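Long-range contacts in putative acetyltransferase Sthe_0691 (Sphaerobacter thermophilus, PDB 3SHP), which is a putative acetyltransferase, probably of the GNAT type, which would transfer an acetyl group from acetyl-CoA to an acceptor not yet identified: residues 10-15 with 102-107; 97-102 with 131-136. All blocks are in the same frame, centred on the assembly; numbering follows the deposited sequence.

Interaction 1: 10-15 with 102-107; sequences TGPTVY and RAEALE
The tight turn of the first β-hairpin, between strands 9-10 and 14-18 of a probable GNAT fold, is held to helix 98-116 by one glutamate. G11 N bonds to V14 O across the turn, which carries P12 and T13 at its tip. E104 reaches it nearly straight, with CG anti to the backbone N (chi1 -178°) and the chain extended beyond. Its OE2 is gripped by two consecutive amides. T13 N donates over 2.8 Å to the syn lone pair of E104 OE2, whereas V14 N, also 2.8 Å from E104 OE2, comes from above the carboxylate plane along a nearly straight bond (169°). T13 OG1 stands 3.2 Å from E104 OE1. The P12 ring crosses obliquely, P12 CD 3.4 Å from E104 OE2. G11 C lies 3.4 Å from E104 OE2, and a CB on G11 would run into that oxygen. V14 meets the glutamate tip to tip, with V14 CG2 3.6 Å from E104 OE2. An alanine in place of this glutamate would probably leave the amides of T13 and V14 without this shared acceptor and loosen the turn from the helix. V14 and A105 both pack on I64 of strand 58-66, V14 also touches L101 and L108 of helix 98-116, and the T13 backbone pairs with R67.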
ATOM      1  N   THR A  10      38.608 -11.338 -11.814  1.00 28.72           N
ATOM      2  CA  THR A  10      38.848  -9.938 -12.140  1.00 29.74           C
ATOM      3  C   THR A  10      39.036  -9.694 -13.627  1.00 29.44           C
ATOM      4  O   THR A  10      39.621 -10.515 -14.342  1.00 29.58           O
ATOM      5  CB  THR A  10      40.035  -9.364 -11.368  1.00 29.84           C
ATOM      6  OG1 THR A  10      40.148  -7.975 -11.684  1.00 32.32           O
ATOM      7  CG2 THR A  10      41.322 -10.091 -11.709  1.00 29.35           C
ATOM      8  N   GLY A  11      38.497  -8.569 -14.080  1.00 29.39           N
ATOM      9  CA  GLY A  11      38.704  -8.117 -15.449  1.00 29.36           C
ATOM     10  C   GLY A  11      39.375  -6.764 -15.409  1.00 29.47           C
ATOM     11  O   GLY A  11      39.835  -6.346 -14.352  1.00 28.16           O
ATOM     12  N   PRO A  12      39.392  -6.052 -16.552  1.00 30.28           N
ATOM     13  CA  PRO A  12      40.033  -4.725 -16.675  1.00 31.55           C
ATOM     14  C   PRO A  12      39.377  -3.636 -15.809  1.00 31.97           C
ATOM     15  O   PRO A  12      40.057  -2.683 -15.396  1.00 32.95           O
ATOM     16  CB  PRO A  12      39.859  -4.388 -18.172  1.00 31.96           C
ATOM     17  CG  PRO A  12      39.708  -5.730 -18.841  1.00 31.76           C
ATOM     18  CD  PRO A  12      38.864  -6.518 -17.838  1.00 30.28           C
ATOM     19  N   THR A  13      38.089  -3.793 -15.504  1.00 31.37           N
ATOM     20  CA  THR A  13      37.330  -2.737 -14.839  1.00 31.85           C
ATOM     21  C   THR A  13      36.753  -3.153 -13.501  1.00 30.57           C
ATOM     22  O   THR A  13      36.769  -2.359 -12.555  1.00 31.52           O
ATOM     23  CB  THR A  13      36.168  -2.266 -15.724  1.00 32.19           C
ATOM     24  OG1 THR A  13      36.681  -2.000 -17.026  1.00 36.33           O
ATOM     25  CG2 THR A  13      35.606  -0.990 -15.191  1.00 34.90           C
ATOM     26  N   VAL A  14      36.202  -4.367 -13.433  1.00 28.57           N
ATOM     27  CA  VAL A  14      35.570  -4.850 -12.219  1.00 27.49           C
ATOM     28  C   VAL A  14      36.130  -6.194 -11.751  1.00 26.98           C
ATOM     29  O   VAL A  14      36.733  -6.925 -12.526  1.00 26.62           O
ATOM     30  CB  VAL A  14      34.033  -5.014 -12.398  1.00 27.22           C
ATOM     31  CG1 VAL A  14      33.385  -3.681 -12.896  1.00 26.91           C
ATOM     32  CG2 VAL A  14      33.733  -6.180 -13.329  1.00 25.13           C
ATOM     33  N   TYR A  15      35.900  -6.514 -10.486  1.00 26.67           N
ATOM     34  CA  TYR A  15      36.133  -7.860 -10.029  1.00 27.07           C
ATOM     35  C   TYR A  15      34.969  -8.337  -9.215  1.00 26.85           C
ATOM     36  O   TYR A  15      34.188  -7.527  -8.714  1.00 27.12           O
ATOM     37  CB  TYR A  15      37.446  -8.002  -9.268  1.00 27.43           C
ATOM     38  CG  TYR A  15      37.564  -7.281  -7.956  1.00 29.11           C
ATOM     39  CD1 TYR A  15      37.307  -7.931  -6.741  1.00 29.01           C
ATOM     40  CD2 TYR A  15      38.008  -5.968  -7.918  1.00 30.71           C
ATOM     41  CE1 TYR A  15      37.448  -7.271  -5.528  1.00 29.19           C
ATOM     42  CE2 TYR A  15      38.159  -5.307  -6.723  1.00 32.57           C
ATOM     43  CZ  TYR A  15      37.876  -5.961  -5.529  1.00 32.18           C
ATOM     44  OH  TYR A  15      38.045  -5.250  -4.346  1.00 34.43           O
ATOM     45  N   ARG A 102      28.024  -4.585 -16.127  1.00 24.72           N
ATOM     46  CA  ARG A 102      27.276  -5.856 -16.141  1.00 24.64           C
ATOM     47  C   ARG A 102      27.822  -6.866 -17.153  1.00 24.37           C
ATOM     48  O   ARG A 102      27.987  -8.034 -16.839  1.00 24.06           O
ATOM     49  CB  ARG A 102      25.785  -5.635 -16.436  1.00 24.90           C
ATOM     50  CG  ARG A 102      24.905  -6.876 -16.081  1.00 25.45           C
ATOM     51  CD  ARG A 102      23.418  -6.637 -16.360  1.00 25.32           C
ATOM     52  NE  ARG A 102      23.284  -5.686 -17.447  1.00 29.33           N
ATOM     53  CZ  ARG A 102      22.655  -4.516 -17.350  1.00 30.08           C
ATOM     54  NH1 ARG A 102      22.021  -4.175 -16.232  1.00 30.64           N
ATOM     55  NH2 ARG A 102      22.643  -3.703 -18.394  1.00 29.78           N
ATOM     56  N   ALA A 103      28.101  -6.402 -18.362  1.00 24.16           N
ATOM     57  CA  ALA A 103      28.607  -7.261 -19.414  1.00 25.05           C
ATOM     58  C   ALA A 103      29.968  -7.867 -19.029  1.00 25.49           C
ATOM     59  O   ALA A 103      30.195  -9.049 -19.215  1.00 25.33           O
ATOM     60  CB  ALA A 103      28.723  -6.489 -20.718  1.00 24.57           C
ATOM     61  N   GLU A 104      30.853  -7.046 -18.474  1.00 26.34           N
ATOM     62  CA  GLU A 104      32.159  -7.525 -18.017  1.00 26.78           C
ATOM     63  C   GLU A 104      31.965  -8.565 -16.914  1.00 25.88           C
ATOM     64  O   GLU A 104      32.608  -9.596 -16.925  1.00 25.80           O
ATOM     65  CB  GLU A 104      33.062  -6.375 -17.548  1.00 26.60           C
ATOM     66  CG  GLU A 104      34.442  -6.872 -17.126  1.00 29.28           C
ATOM     67  CD  GLU A 104      35.461  -5.754 -16.929  1.00 31.35           C
ATOM     68  OE1 GLU A 104      35.556  -4.857 -17.796  1.00 35.15           O
ATOM     69  OE2 GLU A 104      36.177  -5.773 -15.908  1.00 30.02           O
ATOM     70  N   ALA A 105      31.055  -8.293 -15.983  1.00 25.51           N
ATOM     71  CA  ALA A 105      30.775  -9.217 -14.891  1.00 25.03           C
ATOM     72  C   ALA A 105      30.302 -10.573 -15.435  1.00 24.92           C
ATOM     73  O   ALA A 105      30.666 -11.621 -14.906  1.00 24.46           O
ATOM     74  CB  ALA A 105      29.736  -8.639 -13.961  1.00 24.08           C
ATOM     75  N   LEU A 106      29.484 -10.550 -16.480  1.00 25.34           N
ATOM     76  CA  LEU A 106      29.005 -11.791 -17.085  1.00 25.85           C
ATOM     77  C   LEU A 106      30.164 -12.541 -17.752  1.00 26.65           C
ATOM     78  O   LEU A 106      30.253 -13.776 -17.642  1.00 26.57           O
ATOM     79  CB  LEU A 106      27.884 -11.522 -18.086  1.00 25.74           C
ATOM     80  CG  LEU A 106      27.267 -12.762 -18.777  1.00 27.16           C
ATOM     81  CD1 LEU A 106      26.835 -13.806 -17.752  1.00 28.85           C
ATOM     82  CD2 LEU A 106      26.054 -12.354 -19.580  1.00 28.53           C
ATOM     83  N   GLU A 107      31.048 -11.805 -18.431  1.00 26.95           N
ATOM     84  CA  GLU A 107      32.256 -12.408 -19.016  1.00 28.09           C
ATOM     85  C   GLU A 107      33.088 -13.136 -17.974  1.00 27.58           C
ATOM     86  O   GLU A 107      33.668 -14.177 -18.264  1.00 27.68           O
ATOM     87  CB  GLU A 107      33.144 -11.355 -19.691  1.00 29.02           C
ATOM     88  CG  GLU A 107      32.556 -10.780 -20.959  1.00 33.87           C
ATOM     89  CD  GLU A 107      33.423  -9.695 -21.598  1.00 39.92           C
ATOM     90  OE1 GLU A 107      34.253  -9.051 -20.904  1.00 42.59           O
ATOM     91  OE2 GLU A 107      33.252  -9.479 -22.816  1.00 43.36           O
TER

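Interaction 2: 97-102 with 131-136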
ATOM      1  N   ASP A  97      26.875   4.000 -16.676  1.00 44.46           N
ATOM      2  CA  ASP A  97      26.677   3.038 -17.758  1.00 43.89           C
ATOM      3  C   ASP A  97      26.741   1.614 -17.176  1.00 40.99           C
ATOM      4  O   ASP A  97      27.761   0.939 -17.207  1.00 40.61           O
ATOM      5  CB  ASP A  97      27.741   3.237 -18.850  1.00 45.40           C
ATOM      6  CG  ASP A  97      27.486   2.383 -20.121  1.00 49.24           C
ATOM      7  OD1 ASP A  97      26.625   1.448 -20.114  1.00 51.96           O
ATOM      8  OD2 ASP A  97      28.180   2.665 -21.142  1.00 53.52           O
ATOM      9  N   ALA A  98      25.624   1.189 -16.628  1.00 37.67           N
ATOM     10  CA  ALA A  98      25.562  -0.052 -15.944  1.00 34.60           C
ATOM     11  C   ALA A  98      25.866  -1.232 -16.891  1.00 32.83           C
ATOM     12  O   ALA A  98      26.481  -2.215 -16.478  1.00 31.37           O
ATOM     13  CB  ALA A  98      24.221  -0.183 -15.303  1.00 33.76           C
ATOM     14  N   ASP A  99      25.487  -1.099 -18.161  1.00 31.49           N
ATOM     15  CA  ASP A  99      25.551  -2.210 -19.115  1.00 30.80           C
ATOM     16  C   ASP A  99      26.980  -2.687 -19.387  1.00 30.60           C
ATOM     17  O   ASP A  99      27.198  -3.895 -19.508  1.00 29.81           O
ATOM     18  CB  ASP A  99      24.841  -1.825 -20.423  1.00 31.21           C
ATOM     19  CG  ASP A  99      24.593  -3.024 -21.351  1.00 32.14           C
ATOM     20  OD1 ASP A  99      24.298  -4.160 -20.894  1.00 29.64           O
ATOM     21  OD2 ASP A  99      24.670  -2.797 -22.565  1.00 36.25           O
ATOM     22  N   VAL A 100      27.936  -1.750 -19.492  1.00 30.45           N
ATOM     23  CA  VAL A 100      29.358  -2.109 -19.752  1.00 30.66           C
ATOM     24  C   VAL A 100      29.911  -2.949 -18.596  1.00 28.81           C
ATOM     25  O   VAL A 100      30.628  -3.924 -18.804  1.00 28.41           O
ATOM     26  CB  VAL A 100      30.290  -0.846 -19.935  1.00 31.59           C
ATOM     27  CG1 VAL A 100      31.741  -1.258 -20.261  1.00 34.09           C
ATOM     28  CG2 VAL A 100      29.804   0.065 -21.041  1.00 33.83           C
ATOM     29  N   LEU A 101      29.555  -2.557 -17.378  1.00 27.53           N
ATOM     30  CA  LEU A 101      30.063  -3.216 -16.187  1.00 26.92           C
ATOM     31  C   LEU A 101      29.343  -4.547 -15.942  1.00 25.89           C
ATOM     32  O   LEU A 101      29.987  -5.530 -15.579  1.00 26.38           O
ATOM     33  CB  LEU A 101      29.944  -2.290 -14.964  1.00 27.06           C
ATOM     34  CG  LEU A 101      30.688  -0.942 -15.063  1.00 27.88           C
ATOM     35  CD1 LEU A 101      30.531  -0.138 -13.804  1.00 29.97           C
ATOM     36  CD2 LEU A 101      32.130  -1.144 -15.286  1.00 26.82           C
ATOM     37  N   ARG A 102      28.024  -4.585 -16.127  1.00 24.72           N
ATOM     38  CA  ARG A 102      27.276  -5.856 -16.141  1.00 24.64           C
ATOM     39  C   ARG A 102      27.822  -6.866 -17.153  1.00 24.37           C
ATOM     40  O   ARG A 102      27.987  -8.034 -16.839  1.00 24.06           O
ATOM     41  CB  ARG A 102      25.785  -5.635 -16.436  1.00 24.90           C
ATOM     42  CG  ARG A 102      24.905  -6.876 -16.081  1.00 25.45           C
ATOM     43  CD  ARG A 102      23.418  -6.637 -16.360  1.00 25.32           C
ATOM     44  NE  ARG A 102      23.284  -5.686 -17.447  1.00 29.33           N
ATOM     45  CZ  ARG A 102      22.655  -4.516 -17.350  1.00 30.08           C
ATOM     46  NH1 ARG A 102      22.021  -4.175 -16.232  1.00 30.64           N
ATOM     47  NH2 ARG A 102      22.643  -3.703 -18.394  1.00 29.78           N
ATOM     48  N   GLN A 131      22.370  -4.371 -24.542  1.00 31.42           N
ATOM     49  CA  GLN A 131      23.202  -4.686 -25.723  1.00 33.67           C
ATOM     50  C   GLN A 131      24.509  -5.407 -25.439  1.00 32.76           C
ATOM     51  O   GLN A 131      24.791  -6.470 -25.985  1.00 32.43           O
ATOM     52  CB  GLN A 131      23.540  -3.401 -26.484  1.00 34.81           C
ATOM     53  CG  GLN A 131      22.963  -3.324 -27.857  1.00 40.68           C
ATOM     54  CD  GLN A 131      23.715  -2.318 -28.751  1.00 48.24           C
ATOM     55  OE1 GLN A 131      24.129  -1.230 -28.299  1.00 49.97           O
ATOM     56  NE2 GLN A 131      23.895  -2.685 -30.030  1.00 50.64           N
ATOM     57  N   ARG A 132      25.320  -4.779 -24.605  1.00 32.55           N
ATOM     58  CA  ARG A 132      26.622  -5.304 -24.273  1.00 32.32           C
ATOM     59  C   ARG A 132      26.511  -6.604 -23.493  1.00 30.83           C
ATOM     60  O   ARG A 132      27.250  -7.544 -23.755  1.00 31.28           O
ATOM     61  CB  ARG A 132      27.413  -4.255 -23.511  1.00 33.23           C
ATOM     62  CG  ARG A 132      27.678  -3.037 -24.371  1.00 37.52           C
ATOM     63  CD  ARG A 132      28.409  -1.985 -23.608  1.00 43.96           C
ATOM     64  NE  ARG A 132      28.358  -0.689 -24.287  1.00 51.07           N
ATOM     65  CZ  ARG A 132      29.212  -0.293 -25.236  1.00 54.76           C
ATOM     66  NH1 ARG A 132      30.191  -1.095 -25.656  1.00 55.34           N
ATOM     67  NH2 ARG A 132      29.081   0.916 -25.777  1.00 57.32           N
ATOM     68  N   THR A 133      25.580  -6.663 -22.548  1.00 28.71           N
ATOM     69  CA  THR A 133      25.354  -7.886 -21.783  1.00 26.94           C
ATOM     70  C   THR A 133      24.872  -9.028 -22.704  1.00 27.06           C
ATOM     71  O   THR A 133      25.336 -10.161 -22.600  1.00 26.58           O
ATOM     72  CB  THR A 133      24.382  -7.629 -20.603  1.00 26.20           C
ATOM     73  OG1 THR A 133      24.857  -6.503 -19.845  1.00 24.79           O
ATOM     74  CG2 THR A 133      24.287  -8.843 -19.687  1.00 23.85           C
ATOM     75  N   LEU A 134      23.966  -8.727 -23.629  1.00 27.31           N
ATOM     76  CA  LEU A 134      23.567  -9.739 -24.617  1.00 27.86           C
ATOM     77  C   LEU A 134      24.790 -10.232 -25.406  1.00 29.01           C
ATOM     78  O   LEU A 134      24.958 -11.447 -25.620  1.00 28.44           O
ATOM     79  CB  LEU A 134      22.514  -9.183 -25.571  1.00 26.98           C
ATOM     80  CG  LEU A 134      21.167  -8.882 -24.904  1.00 25.47           C
ATOM     81  CD1 LEU A 134      20.334  -8.069 -25.869  1.00 25.23           C
ATOM     82  CD2 LEU A 134      20.438 -10.184 -24.492  1.00 20.94           C
ATOM     83  N   ALA A 135      25.643  -9.289 -25.826  1.00 30.03           N
ATOM     84  CA  ALA A 135      26.811  -9.664 -26.622  1.00 30.79           C
ATOM     85  C   ALA A 135      27.781 -10.499 -25.793  1.00 31.22           C
ATOM     86  O   ALA A 135      28.373 -11.452 -26.310  1.00 31.29           O
ATOM     87  CB  ALA A 135      27.490  -8.440 -27.208  1.00 30.98           C
ATOM     88  N   ALA A 136      27.930 -10.165 -24.506  1.00 31.41           N
ATOM     89  CA  ALA A 136      28.808 -10.952 -23.627  1.00 31.53           C
ATOM     90  C   ALA A 136      28.279 -12.373 -23.528  1.00 31.51           C
ATOM     91  O   ALA A 136      29.047 -13.312 -23.546  1.00 32.22           O
ATOM     92  CB  ALA A 136      28.931 -10.316 -22.233  1.00 31.34           C
TER
HETATM   93  O   HOH W   1      26.060   0.289 -23.417  1.00 57.39           O
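Helices 98-102 and 131-136 run almost side by side in the same direction, their axes 16° apart and 7.9 Å at closest approach, with D99 facing R132. They open the two helices that flank strand 121-127 in sequence, consistent with the helix-strand-helix portion of a GNAT fold. The D99 side chain, CG anti to the backbone N (chi1 -167°), brings its carboxylate to the first turn of helix 131-139. There D99 OD2 takes R132 N at 2.9 Å on its syn lone pair. OD1 collects three donors, all from above the carboxylate plane: the T133 hydroxyl, the longer bond from T133 N, and R102 NH2, which makes a salt bridge within its own helix. These amide N-H groups and the guanidinium would probably stabilise the ionised carboxylate. R102 bends at chi3 (29°), crosses T133 at about a right angle and offers one guanidinium edge to both partners, NH2 to D99 and NE to T133. The extended R132 chain runs alongside V100, its CD 3.6 Å from V100 CG2, and R132 NE donates over 2.6 Å to a water that is in turn only weakly bonded to D99 OD2. T133 OG1 works both ways, giving its proton to D99 OD1 at 2.6 Å and accepting that of R102 NE at 3.0 Å.

How the interactions relate
Interactions 1 and 2 share R102 and sit on consecutive turns of helix 98-116, their centres about 10 Å apart. The helix joins the N-terminal hairpin, through E104, to helix 131-139, through D99 and R102. Direct packing links the two contacts: T13 CG2 of the hairpin lies 3.5 Å from L101 CD2, and A103 CB lies 3.5 Å from R132 O. Neither pair of segments includes F35, R58 or W59, the residues lining the tartrate pocket seen in the crystal. Strand 58-66 contains the pocket residues R58 and W59 and, further along, I64, on which V14 and A105 of interaction 1 pack, whereas T133 of interaction 2 rests on I126 of strand 121-127.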